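Local coordinates for protein pectate lyase (Bacillus subtilis, PDB 5AMV) that cleaves polygalacturonate by calcium-dependent beta-elimination, giving oligosaccharides with unsaturated non-reducing ends, at residues A[21-29]-A[50-58]; A[329-337]-A[352-363]. All coordinates share one frame; numbering follows the deposited sequence. Where two conformers were deposited one is given.

Contact 1: residues A[21-29]-A[50-58]; sequences TTGGSKASS and NTTPKIIYI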
loop_
_atom_site.group_PDB
_atom_site.type_symbol
_atom_site.label_atom_id
_atom_site.label_comp_id
_atom_site.label_asym_id
_atom_site.label_seq_id
_atom_site.Cartn_x
_atom_site.Cartn_y
_atom_site.Cartn_z
ATOM N N THR A 21 19.465 -3.176 -0.625
ATOM C CA THR A 21 18.423 -4.177 -0.850
ATOM C C THR A 21 18.808 -5.159 -1.952
ATOM O O THR A 21 18.770 -4.843 -3.141
ATOM C CB THR A 21 17.058 -3.507 -1.117
ATOM O OG1 THR A 21 16.751 -2.680 0.021
ATOM C CG2 THR A 21 15.998 -4.564 -1.262
ATOM N N THR A 22 19.208 -6.362 -1.526
ATOM C CA THR A 22 19.638 -7.372 -2.470
ATOM C C THR A 22 18.686 -8.574 -2.484
ATOM O O THR A 22 18.871 -9.504 -3.310
ATOM C CB THR A 22 21.076 -7.872 -2.086
ATOM O OG1 THR A 22 21.075 -8.287 -0.714
ATOM C CG2 THR A 22 22.156 -6.719 -2.301
ATOM N N GLY A 23 17.699 -8.580 -1.566
ATOM C CA GLY A 23 16.695 -9.653 -1.503
ATOM C C GLY A 23 17.352 -11.028 -1.508
ATOM O O GLY A 23 18.334 -11.255 -0.770
ATOM N N GLY A 24 16.852 -11.926 -2.362
ATOM C CA GLY A 24 17.362 -13.307 -2.445
ATOM C C GLY A 24 18.355 -13.562 -3.570
ATOM O O GLY A 24 18.546 -14.718 -3.996
ATOM N N SER A 25 19.009 -12.503 -4.053
ATOM C CA SER A 25 19.892 -12.595 -5.215
ATOM C C SER A 25 21.032 -13.601 -5.047
ATOM O O SER A 25 21.503 -14.162 -6.026
ATOM C CB SER A 25 20.450 -11.224 -5.605
ATOM O OG SER A 25 21.132 -10.644 -4.521
ATOM N N LYS A 26 21.436 -13.835 -3.810
ATOM C CA LYS A 26 22.489 -14.822 -3.544
ATOM C C LYS A 26 21.944 -16.252 -3.420
ATOM O O LYS A 26 22.711 -17.149 -3.074
ATOM C CB LYS A 26 23.289 -14.438 -2.286
ATOM C CG LYS A 26 24.101 -13.125 -2.439
ATOM C CD LYS A 26 24.888 -12.839 -1.144
ATOM C CE LYS A 26 25.803 -11.598 -1.239
ATOM N NZ LYS A 26 25.086 -10.302 -1.554
ATOM N N ALA A 27 20.652 -16.478 -3.685
ATOM C CA ALA A 27 20.059 -17.829 -3.527
ATOM C C ALA A 27 20.857 -18.922 -4.258
ATOM O O ALA A 27 21.270 -18.748 -5.392
ATOM C CB ALA A 27 18.610 -17.859 -4.033
ATOM N N SER A 28 21.042 -20.061 -3.593
ATOM C CA SER A 28 21.550 -21.236 -4.272
ATOM C C SER A 28 20.468 -21.773 -5.212
ATOM O O SER A 28 19.290 -21.443 -5.076
ATOM C CB SER A 28 21.896 -22.304 -3.248
ATOM O OG SER A 28 20.720 -22.777 -2.612
ATOM N N SER A 29 20.860 -22.661 -6.125
ATOM C CA SER A 29 19.918 -23.277 -7.059
ATOM C C SER A 29 18.766 -23.995 -6.341
ATOM O O SER A 29 17.630 -23.986 -6.834
ATOM C CB SER A 29 20.657 -24.238 -8.003
ATOM O OG SER A 29 21.229 -25.303 -7.268
ATOM N N ASN A 50 12.783 -17.753 8.260
ATOM C CA ASN A 50 13.585 -18.397 7.209
ATOM C C ASN A 50 14.433 -17.385 6.415
ATOM O O ASN A 50 14.017 -16.885 5.336
ATOM C CB ASN A 50 12.650 -19.188 6.275
ATOM C CG ASN A 50 13.371 -19.833 5.114
ATOM O OD1 ASN A 50 14.600 -20.001 5.128
ATOM N ND2 ASN A 50 12.613 -20.195 4.089
ATOM N N THR A 51 15.624 -17.084 6.948
ATOM C CA THR A 51 16.524 -16.069 6.360
ATOM C C THR A 51 17.420 -16.577 5.208
ATOM O O THR A 51 18.210 -15.823 4.629
ATOM C CB THR A 51 17.422 -15.486 7.441
ATOM O OG1 THR A 51 18.222 -16.561 7.958
ATOM C CG2 THR A 51 16.609 -14.904 8.567
ATOM N N THR A 52 17.313 -17.854 4.870
ATOM C CA THR A 52 18.027 -18.402 3.709
ATOM C C THR A 52 17.745 -17.557 2.442
ATOM O O THR A 52 16.576 -17.406 2.091
ATOM C CB THR A 52 17.540 -19.842 3.449
ATOM O OG1 THR A 52 17.703 -20.612 4.656
ATOM C CG2 THR A 52 18.299 -20.501 2.333
ATOM N N PRO A 53 18.792 -17.042 1.751
ATOM C CA PRO A 53 18.454 -16.312 0.519
ATOM C C PRO A 53 17.635 -17.174 -0.446
ATOM O O PRO A 53 17.964 -18.360 -0.689
ATOM C CB PRO A 53 19.808 -15.974 -0.094
ATOM C CG PRO A 53 20.726 -15.904 1.097
ATOM C CD PRO A 53 20.227 -16.910 2.089
ATOM N N LYS A 54 16.542 -16.594 -0.963
ATOM C CA LYS A 54 15.624 -17.325 -1.842
ATOM C C LYS A 54 15.006 -16.463 -2.951
ATOM O O LYS A 54 14.760 -15.276 -2.755
ATOM C CB LYS A 54 14.515 -17.957 -0.994
ATOM C CG LYS A 54 13.547 -16.920 -0.410
ATOM C CD LYS A 54 12.707 -17.400 0.749
ATOM C CE LYS A 54 13.512 -17.515 2.033
ATOM N NZ LYS A 54 14.207 -16.205 2.444
ATOM N N ILE A 55 14.753 -17.065 -4.112
ATOM C CA ILE A 55 14.086 -16.396 -5.200
ATOM C C ILE A 55 12.815 -17.182 -5.458
ATOM O O ILE A 55 12.848 -18.422 -5.539
ATOM C CB ILE A 55 14.973 -16.351 -6.457
ATOM C CG1 ILE A 55 16.207 -15.503 -6.177
ATOM C CG2 ILE A 55 14.204 -15.762 -7.682
ATOM C CD1 ILE A 55 17.332 -15.676 -7.146
ATOM N N ILE A 56 11.710 -16.462 -5.602
ATOM C CA ILE A 56 10.406 -17.081 -5.825
ATOM C C ILE A 56 9.779 -16.429 -7.024
ATOM O O ILE A 56 9.493 -15.233 -6.980
ATOM C CB ILE A 56 9.478 -16.880 -4.607
ATOM C CG1 ILE A 56 10.059 -17.572 -3.375
ATOM C CG2 ILE A 56 8.027 -17.393 -4.907
ATOM C CD1 ILE A 56 9.339 -17.220 -2.067
ATOM N N TYR A 57 9.569 -17.224 -8.091
ATOM C CA TYR A 57 8.875 -16.784 -9.291
ATOM C C TYR A 57 7.385 -17.077 -9.148
ATOM O O TYR A 57 7.026 -18.212 -8.868
ATOM C CB TYR A 57 9.374 -17.545 -10.548
ATOM C CG TYR A 57 10.756 -17.092 -10.931
ATOM C CD1 TYR A 57 10.940 -15.873 -11.595
ATOM C CD2 TYR A 57 11.885 -17.850 -10.584
ATOM C CE1 TYR A 57 12.245 -15.420 -11.940
ATOM C CE2 TYR A 57 13.156 -17.419 -10.936
ATOM C CZ TYR A 57 13.328 -16.208 -11.598
ATOM O OH TYR A 57 14.620 -15.821 -11.895
ATOM N N ILE A 58 6.538 -16.078 -9.374
ATOM C CA ILE A 58 5.090 -16.305 -9.394
ATOM C C ILE A 58 4.664 -16.603 -10.818
ATOM O O ILE A 58 4.840 -15.766 -11.737
ATOM C CB ILE A 58 4.291 -15.107 -8.779
ATOM C CG1 ILE A 58 4.785 -14.970 -7.324
ATOM C CG2 ILE A 58 2.742 -15.312 -8.969
ATOM C CD1 ILE A 58 3.804 -14.485 -6.293
HETATM O O HOH W 1 20.144 -19.916 -0.700
#
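Gly24 and Ala27 press their backbone and methyl group against Pro53, Lys54 and Ile55, where an N-terminal loop crosses the start of strand 54-58 of the right-handed parallel beta-helix characteristic of polysaccharide lyase family 1. The loop bends twice, through a type II' turn from Thr22 to Ser25 and a type I turn from Gly24 to Ala27, and the contact illustrates how an irregular segment can pack on a strand with no direct hydrogen bond between them.

The tight part lies at Gly24. Its CA stands 3.3 Å from Lys54 O in a nearly straight CA-H...O contact, and a beta carbon at this position would probably collide with that same oxygen. Gly24 O, already holding Ala27 N across the second turn, meets CG1 of Ile55 at 3.3 Å. Ile55 sends this branch anti to its own carbonyl carbon (chi1 -65°), which brings CG1 and CD1 against the carbonyl of Gly24; Ala27 CB closes over CG1 at 4.0 Å and also touches Pro53 O at 3.4 Å. On the far side of the strand, Lys54 turns away from the loop and curls back so that NZ grips the carbonyl oxygens of Asn50 and Thr52, with Thr129 OG1 as a further partner.

Toward solvent the fit is looser. Lys26 meets the Pro53 ring mainly with its backbone, C to CB at 4.0 Å, and its long chain leads off outward. Here a water takes over as the link, accepting from Ser28 N at 3.0 Å and donating to Pro53 O at 2.7 Å.

Contact 2: residues A[329-337]-A[352-363]; sequences GLSAAKTIS and LNGTQINASAAN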
loop_
_atom_site.group_PDB
_atom_site.type_symbol
_atom_site.label_atom_id
_atom_site.label_comp_id
_atom_site.label_asym_id
_atom_site.label_seq_id
_atom_site.Cartn_x
_atom_site.Cartn_y
_atom_site.Cartn_z
ATOM N N GLY A 329 -9.834 20.728 -13.149
ATOM C CA GLY A 329 -10.670 21.587 -12.282
ATOM C C GLY A 329 -10.217 21.712 -10.836
ATOM O O GLY A 329 -10.807 22.491 -10.076
ATOM N N LEU A 330 -9.174 20.967 -10.455
ATOM C CA LEU A 330 -8.612 21.022 -9.102
ATOM C C LEU A 330 -7.832 22.317 -8.878
ATOM O O LEU A 330 -7.154 22.817 -9.780
ATOM C CB LEU A 330 -7.685 19.802 -8.876
ATOM C CG LEU A 330 -7.400 19.453 -7.418
ATOM C CD1 LEU A 330 -8.577 18.816 -6.726
ATOM C CD2 LEU A 330 -6.178 18.558 -7.348
ATOM N N SER A 331 -7.958 22.869 -7.677
ATOM C CA SER A 331 -7.076 23.945 -7.228
ATOM C C SER A 331 -5.719 23.435 -6.719
ATOM O O SER A 331 -5.607 22.293 -6.228
ATOM C CB SER A 331 -7.775 24.754 -6.137
ATOM O OG SER A 331 -7.844 23.976 -4.937
ATOM N N ALA A 332 -4.691 24.274 -6.826
ATOM C CA ALA A 332 -3.374 23.972 -6.261
ATOM C C ALA A 332 -3.447 23.515 -4.800
ATOM O O ALA A 332 -2.767 22.552 -4.424
ATOM C CB ALA A 332 -2.420 25.169 -6.404
ATOM N N ALA A 333 -4.273 24.174 -3.979
ATOM C CA ALA A 333 -4.294 23.829 -2.551
ATOM C C ALA A 333 -4.793 22.389 -2.327
ATOM O O ALA A 333 -4.337 21.694 -1.403
ATOM C CB ALA A 333 -5.161 24.864 -1.742
ATOM N N LYS A 334 -5.748 21.958 -3.162
ATOM C CA LYS A 334 -6.474 20.704 -2.945
ATOM C C LYS A 334 -5.707 19.490 -3.446
ATOM O O LYS A 334 -6.181 18.341 -3.305
ATOM C CB LYS A 334 -7.858 20.759 -3.597
ATOM C CG LYS A 334 -8.826 21.757 -2.899
ATOM C CD LYS A 334 -8.919 21.546 -1.407
ATOM C CE LYS A 334 -9.835 20.354 -1.040
ATOM N NZ LYS A 334 -9.562 19.837 0.363
ATOM N N THR A 335 -4.523 19.741 -4.002
ATOM C CA THR A 335 -3.628 18.634 -4.358
ATOM C C THR A 335 -3.181 17.855 -3.117
ATOM O O THR A 335 -2.776 16.666 -3.204
ATOM C CB THR A 335 -2.369 19.110 -5.095
ATOM O OG1 THR A 335 -1.652 20.038 -4.271
ATOM C CG2 THR A 335 -2.723 19.732 -6.455
ATOM N N ILE A 336 -3.200 18.511 -1.962
ATOM C CA ILE A 336 -2.797 17.847 -0.700
ATOM C C ILE A 336 -3.888 17.981 0.356
ATOM O O ILE A 336 -4.865 18.764 0.185
ATOM C CB ILE A 336 -1.431 18.390 -0.170
ATOM C CG1 ILE A 336 -1.645 19.776 0.497
ATOM C CG2 ILE A 336 -0.405 18.389 -1.324
ATOM C CD1 ILE A 336 -0.369 20.420 1.024
ATOM N N SER A 337 -3.757 17.195 1.432
ATOM C CA SER A 337 -4.618 17.360 2.597
ATOM C C SER A 337 -3.691 17.486 3.811
ATOM O O SER A 337 -2.781 16.686 3.988
ATOM C CB SER A 337 -5.571 16.180 2.773
ATOM O OG SER A 337 -6.497 16.424 3.848
ATOM N N LEU A 352 0.254 20.874 -12.109
ATOM C CA LEU A 352 -1.173 20.525 -11.911
ATOM C C LEU A 352 -1.875 20.914 -13.201
ATOM O O LEU A 352 -1.974 22.134 -13.512
ATOM C CB LEU A 352 -1.776 21.338 -10.763
ATOM C CG LEU A 352 -3.299 21.158 -10.594
ATOM C CD1 LEU A 352 -3.647 19.674 -10.330
ATOM C CD2 LEU A 352 -3.860 22.013 -9.402
ATOM N N ASN A 353 -2.347 19.909 -13.941
ATOM C CA ASN A 353 -3.023 20.180 -15.213
ATOM C C ASN A 353 -2.152 21.042 -16.104
ATOM O O ASN A 353 -2.631 21.970 -16.742
ATOM C CB ASN A 353 -4.401 20.782 -14.980
ATOM C CG ASN A 353 -5.260 19.858 -14.111
ATOM O OD1 ASN A 353 -5.273 18.650 -14.350
ATOM N ND2 ASN A 353 -5.942 20.409 -13.118
ATOM N N GLY A 354 -0.844 20.763 -16.058
ATOM C CA GLY A 354 0.132 21.420 -16.883
ATOM C C GLY A 354 0.665 22.736 -16.305
ATOM O O GLY A 354 1.608 23.282 -16.884
ATOM N N THR A 355 0.031 23.277 -15.256
ATOM C CA THR A 355 0.439 24.560 -14.682
ATOM C C THR A 355 1.449 24.313 -13.567
ATOM O O THR A 355 1.192 23.492 -12.688
ATOM C CB THR A 355 -0.764 25.254 -14.101
ATOM O OG1 THR A 355 -1.673 25.557 -15.155
ATOM C CG2 THR A 355 -0.400 26.522 -13.400
ATOM N N GLN A 356 2.579 25.030 -13.591
ATOM C CA GLN A 356 3.522 24.988 -12.441
ATOM C C GLN A 356 2.856 25.581 -11.184
ATOM O O GLN A 356 2.379 26.718 -11.179
ATOM C CB GLN A 356 4.813 25.763 -12.712
ATOM C CG GLN A 356 5.549 25.412 -13.984
ATOM C CD GLN A 356 6.860 26.241 -14.142
ATOM O OE1 GLN A 356 6.844 27.417 -14.523
ATOM N NE2 GLN A 356 7.994 25.606 -13.838
ATOM N N ILE A 357 2.834 24.812 -10.102
ATOM C CA ILE A 357 2.196 25.271 -8.876
ATOM C C ILE A 357 3.156 25.017 -7.733
ATOM O O ILE A 357 4.152 24.318 -7.907
ATOM C CB ILE A 357 0.832 24.563 -8.550
ATOM C CG1 ILE A 357 1.000 23.051 -8.406
ATOM C CG2 ILE A 357 -0.201 24.876 -9.662
ATOM C CD1 ILE A 357 -0.098 22.401 -7.551
ATOM N N ASN A 358 2.818 25.586 -6.579
ATOM C CA ASN A 358 3.534 25.232 -5.355
ATOM C C ASN A 358 2.524 24.843 -4.319
ATOM O O ASN A 358 1.834 25.665 -3.702
ATOM C CB ASN A 358 4.475 26.304 -4.801
ATOM C CG ASN A 358 5.438 25.712 -3.777
ATOM O OD1 ASN A 358 5.079 25.509 -2.612
ATOM N ND2 ASN A 358 6.640 25.345 -4.242
ATOM N N ALA A 359 2.431 23.535 -4.122
ATOM C CA ALA A 359 1.399 22.980 -3.240
ATOM C C ALA A 359 1.551 23.407 -1.784
ATOM O O ALA A 359 0.574 23.686 -1.084
ATOM C CB ALA A 359 1.444 21.422 -3.326
ATOM N N SER A 360 2.799 23.395 -1.334
ATOM C CA SER A 360 3.119 23.763 0.036
ATOM C C SER A 360 2.693 25.223 0.311
ATOM O O SER A 360 1.946 25.482 1.236
ATOM C CB SER A 360 4.623 23.646 0.219
ATOM O OG SER A 360 4.949 23.909 1.549
ATOM N N ALA A 361 3.108 26.118 -0.581
ATOM C CA ALA A 361 2.855 27.540 -0.436
ATOM C C ALA A 361 1.353 27.799 -0.495
ATOM O O ALA A 361 0.831 28.644 0.235
ATOM C CB ALA A 361 3.560 28.295 -1.543
ATOM N N ALA A 362 0.660 27.057 -1.362
ATOM C CA ALA A 362 -0.797 27.196 -1.542
ATOM C C ALA A 362 -1.578 26.843 -0.281
ATOM O O ALA A 362 -2.765 27.217 -0.107
ATOM C CB ALA A 362 -1.268 26.357 -2.755
ATOM N N ASN A 363 -0.902 26.113 0.621
ATOM C CA ASN A 363 -1.514 25.679 1.864
ATOM C C ASN A 363 -0.914 26.375 3.087
ATOM O O ASN A 363 -1.232 26.026 4.209
ATOM C CB ASN A 363 -1.379 24.156 2.017
ATOM C CG ASN A 363 -2.419 23.414 1.201
ATOM O OD1 ASN A 363 -3.516 23.177 1.691
ATOM N ND2 ASN A 363 -2.086 23.061 -0.041
HETATM O O HOH W 2 -6.474 23.228 -12.489
HETATM O O HOH W 3 -5.437 21.305 1.344
#
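Apolar contacts between Leu330, Ala332, Thr335 and Ile336 on one side and Leu352, Ile357 and Ala359 on the other make up most of this interface, an example of two partly buried segments at the edge of a parallel beta-helix joined by aliphatic side chains and a single direct hydrogen bond. Leu352 spreads its two methyls: CD2 lies against Leu330 O at 3.4 Å and reaches the backbone of Ala332, while CD1 meets CD2 of Leu330, the two leucines crossing at about a right angle. Ile357 and Thr335 approach tip to tip, CD1 to CG2, and Ala332 CB sits 3.8 Å from the same CD1. Ala359 CB meets Thr335 OG1 and CG2 of Ile336. Ala362 CB rests against Ala332 and Ala333.

Among the polar contacts, Asn363 carries the direct bond. With CG anti to the carbonyl carbon (chi1 -80°), its ND2 donates to Ala333 O at 3.0 Å, on a lone pair in the carbonyl plane, and to Ala359 O at 2.9 Å along a straight N-H. Both acceptors lie in the plane of the amide, which fixes its rotation while CD1 of Ile336 packs against ND2. A leucine in its place would probably leave Ala333 O and Ala359 O without this shared donor and untie the end of the short helix from the 3-10 turn.

Water provides the remaining links. One joins Leu330 O to Asn353 ND2, whose stronger partner is Val327 O; another lies within hydrogen-bonding distance of Ile336 O and Asn363 OD1.

The short, loosely bonded helix 359-362, capped by Asn358 OD1 on Ala361 N, lies beside the 3-10 turn 333-335, while Ile336 leans on Trp310 and Ile312 of strand 310-312 and Leu352 and Thr335 meet Ile325 of strand 317-326.

Contact 1 is complete within the first 58 residues, and contact 2 is formed only from residue 329 onward; they lie on opposite sides of the molecule's centre, with centres 43 Å apart and nearest atoms about 27 Å apart. Both reach the parallel strands that build the beta-helix: contact 1 through strand 54-58, paired with 32-35 and 129-133, and contact 2 through strand 351-352, beside 317-326. They therefore mark an early and a late part of the same solenoid. Contact 1 is remote from the calcium and substrate sites, whereas Leu330 in contact 2 has its side chain about 10 Å from a bound galacturonate, placing that pair of segments near the substrate-binding region.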